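Local coordinates for protein modulator of the activity of Ets CG15085-PA (Drosophila melanogaster, PDB 1SV0) that binds the SAM domain of the transcriptional repressor Yan through its own SAM domain and thereby depolymerises Yan, relieving repression, at the interface of chains B and A. Numbering follows the deposited sequence. Chains: chain A, modulator of the activity of Ets CG15085-PA; chain B, Ets DNA-binding protein pokkuri.

The interface of chains B and A. Residues chain B 28-31; chain A 15-16, 43-45.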
ATOM      1  N   GLU B  28      -9.582   1.620   0.294  1.00 28.19           N
ATOM      2  CA  GLU B  28      -8.880   1.413   1.559  1.00 29.25           C
ATOM      3  C   GLU B  28      -7.440   1.895   1.607  1.00 28.94           C
ATOM      4  O   GLU B  28      -6.970   2.351   2.646  1.00 25.61           O
ATOM      5  CB  GLU B  28      -8.918  -0.067   1.951  1.00 33.14           C
ATOM      6  CG  GLU B  28     -10.209  -0.469   2.633  1.00 41.97           C
ATOM      7  CD  GLU B  28     -10.230  -0.101   4.106  1.00 44.33           C
ATOM      8  OE1 GLU B  28     -11.340   0.059   4.657  1.00 48.70           O
ATOM      9  OE2 GLU B  28      -9.143   0.012   4.715  1.00 46.82           O
ATOM     10  N   PHE B  29      -6.742   1.786   0.486  1.00 27.83           N
ATOM     11  CA  PHE B  29      -5.349   2.193   0.430  1.00 28.50           C
ATOM     12  C   PHE B  29      -5.133   3.511  -0.311  1.00 27.42           C
ATOM     13  O   PHE B  29      -4.007   3.955  -0.454  1.00 28.60           O
ATOM     14  CB  PHE B  29      -4.531   1.066  -0.205  1.00 26.37           C
ATOM     15  CG  PHE B  29      -4.557  -0.206   0.588  1.00 30.45           C
ATOM     16  CD1 PHE B  29      -4.852  -1.418  -0.021  1.00 32.05           C
ATOM     17  CD2 PHE B  29      -4.302  -0.190   1.958  1.00 32.05           C
ATOM     18  CE1 PHE B  29      -4.891  -2.592   0.716  1.00 34.85           C
ATOM     19  CE2 PHE B  29      -4.340  -1.361   2.704  1.00 34.09           C
ATOM     20  CZ  PHE B  29      -4.637  -2.565   2.084  1.00 33.96           C
ATOM     21  N   ASP B  30      -6.219   4.130  -0.771  1.00 29.28           N
ATOM     22  CA  ASP B  30      -6.144   5.408  -1.486  1.00 29.43           C
ATOM     23  C   ASP B  30      -5.230   5.274  -2.707  1.00 31.22           C
ATOM     24  O   ASP B  30      -4.327   6.090  -2.923  1.00 29.83           O
ATOM     25  CB  ASP B  30      -5.609   6.507  -0.550  1.00 29.97           C
ATOM     26  CG  ASP B  30      -6.006   7.918  -0.995  1.00 33.42           C
ATOM     27  OD1 ASP B  30      -6.535   8.074  -2.113  1.00 34.00           O
ATOM     28  OD2 ASP B  30      -5.784   8.879  -0.219  1.00 30.75           O
ATOM     29  N   LEU B  31      -5.470   4.235  -3.501  1.00 31.12           N
ATOM     30  CA  LEU B  31      -4.681   3.984  -4.705  1.00 33.91           C
ATOM     31  C   LEU B  31      -5.213   4.776  -5.898  1.00 36.46           C
ATOM     32  O   LEU B  31      -6.363   5.204  -5.909  1.00 34.27           O
ATOM     33  CB  LEU B  31      -4.719   2.498  -5.047  1.00 31.78           C
ATOM     34  CG  LEU B  31      -4.320   1.532  -3.930  1.00 34.87           C
ATOM     35  CD1 LEU B  31      -4.436   0.112  -4.459  1.00 34.44           C
ATOM     36  CD2 LEU B  31      -2.900   1.822  -3.449  1.00 28.52           C
TER
ATOM     37  N   THR A  15      -3.705   9.971   4.598  1.00 26.63           N
ATOM     38  CA  THR A  15      -4.276   9.746   3.269  1.00 27.24           C
ATOM     39  C   THR A  15      -3.060   9.702   2.344  1.00 25.03           C
ATOM     40  O   THR A  15      -1.925   9.782   2.811  1.00 22.40           O
ATOM     41  CB  THR A  15      -5.149  10.915   2.825  1.00 27.97           C
ATOM     42  OG1 THR A  15      -4.347  12.105   2.821  1.00 27.86           O
ATOM     43  CG2 THR A  15      -6.347  11.094   3.779  1.00 31.29           C
ATOM     44  N   ARG A  16      -3.283   9.581   1.042  1.00 26.22           N
ATOM     45  CA  ARG A  16      -2.156   9.556   0.118  1.00 26.13           C
ATOM     46  C   ARG A  16      -1.500  10.930   0.158  1.00 25.29           C
ATOM     47  O   ARG A  16      -0.270  11.044   0.134  1.00 25.43           O
ATOM     48  CB  ARG A  16      -2.628   9.234  -1.304  1.00 28.81           C
ATOM     49  CG  ARG A  16      -1.500   9.166  -2.324  1.00 32.60           C
ATOM     50  CD  ARG A  16      -1.991   8.540  -3.614  1.00 36.07           C
ATOM     51  NE  ARG A  16      -2.868   9.432  -4.351  1.00 40.26           N
ATOM     52  CZ  ARG A  16      -3.662   9.042  -5.338  1.00 43.41           C
ATOM     53  NH1 ARG A  16      -3.694   7.765  -5.704  1.00 45.65           N
ATOM     54  NH2 ARG A  16      -4.423   9.930  -5.958  1.00 43.80           N
ATOM     55  N   PRO A  43       2.016   5.843  -4.452  1.00 28.08           N
ATOM     56  CA  PRO A  43       0.642   6.295  -4.670  1.00 28.69           C
ATOM     57  C   PRO A  43      -0.301   5.524  -3.730  1.00 29.61           C
ATOM     58  O   PRO A  43      -1.138   4.747  -4.193  1.00 28.88           O
ATOM     59  CB  PRO A  43       0.406   5.945  -6.139  1.00 29.74           C
ATOM     60  CG  PRO A  43       1.140   4.645  -6.269  1.00 28.03           C
ATOM     61  CD  PRO A  43       2.444   4.917  -5.519  1.00 27.89           C
ATOM     62  N   MET A  44      -0.165   5.742  -2.423  1.00 26.85           N
ATOM     63  CA  MET A  44      -0.975   5.032  -1.431  1.00 27.62           C
ATOM     64  C   MET A  44      -1.055   5.817  -0.119  1.00 26.83           C
ATOM     65  O   MET A  44      -0.332   6.799   0.057  1.00 25.78           O
ATOM     66  CB  MET A  44      -0.342   3.668  -1.163  1.00 28.86           C
ATOM     67  CG  MET A  44       1.105   3.788  -0.678  1.00 33.76           C
ATOM     68  SD  MET A  44       2.006   2.225  -0.518  1.00 39.68           S
ATOM     69  CE  MET A  44       2.526   1.983  -2.217  1.00 35.43           C
ATOM     70  N   ASN A  45      -1.909   5.370   0.803  1.00 26.17           N
ATOM     71  CA  ASN A  45      -2.070   6.049   2.093  1.00 27.25           C
ATOM     72  C   ASN A  45      -1.290   5.377   3.225  1.00 27.38           C
ATOM     73  O   ASN A  45      -0.525   4.439   2.995  1.00 28.20           O
ATOM     74  CB  ASN A  45      -3.561   6.152   2.476  1.00 25.30           C
ATOM     75  CG  ASN A  45      -4.208   4.793   2.749  1.00 26.82           C
ATOM     76  OD1 ASN A  45      -3.537   3.771   2.840  1.00 26.57           O
ATOM     77  ND2 ASN A  45      -5.530   4.792   2.894  1.00 28.05           N
TER
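A:Asn45 grips the backbone of chain B with both its main chain and its side chain, just past the C-terminal end of helix B 15-28. Its carboxamide ND2 donates to B:Glu28 O at 2.8 Å, coming from above the carbonyl plane with 155° at the hydrogen. Its backbone N donates to B:Phe29 O, also at 2.8 Å, so two successive carbonyls are bound by one residue. CG of A:Asn45 sits between its own backbone N and carbonyl carbon (chi1 66°), which folds the amide back over the B:Phe29 peptide; the amide oxygen OD1 lies 3.4 Å from B:Phe29 CA. The phenyl ring stands nearly perpendicular to this amide, the planes 84° apart. An alanine here would probably leave B:Glu28 O without its side-chain donor and open a gap over the B:Phe29 peptide. B:Asp30 reaches the other way: CG is anti to its backbone N, and carboxylate OD2 takes the backbone N-H of A:Arg16 at 2.9 Å from above the carboxylate plane. That N-H opens helix A 16-30, so the carboxylate caps the helix start, where the dipole would favour its negative charge. The A:Arg16 chain, bent at chi3, crosses B:Asp30 at about a right angle and brings guanidinium NH1 to 3.3 Å from B:Asp30 O; OD1 and NE stay 4.5 Å apart, a likely long-range attraction. Farther out, B:Leu31 CD2 rests 3.9 Å from A:Met44 CB, beside the carbonyl of A:Pro43. Together these contacts dock a helix-end turn of the Yan SAM domain onto a helix start and loop of Mae, part of the heterotypic SAM-SAM interface by which Mae depolymerises Yan.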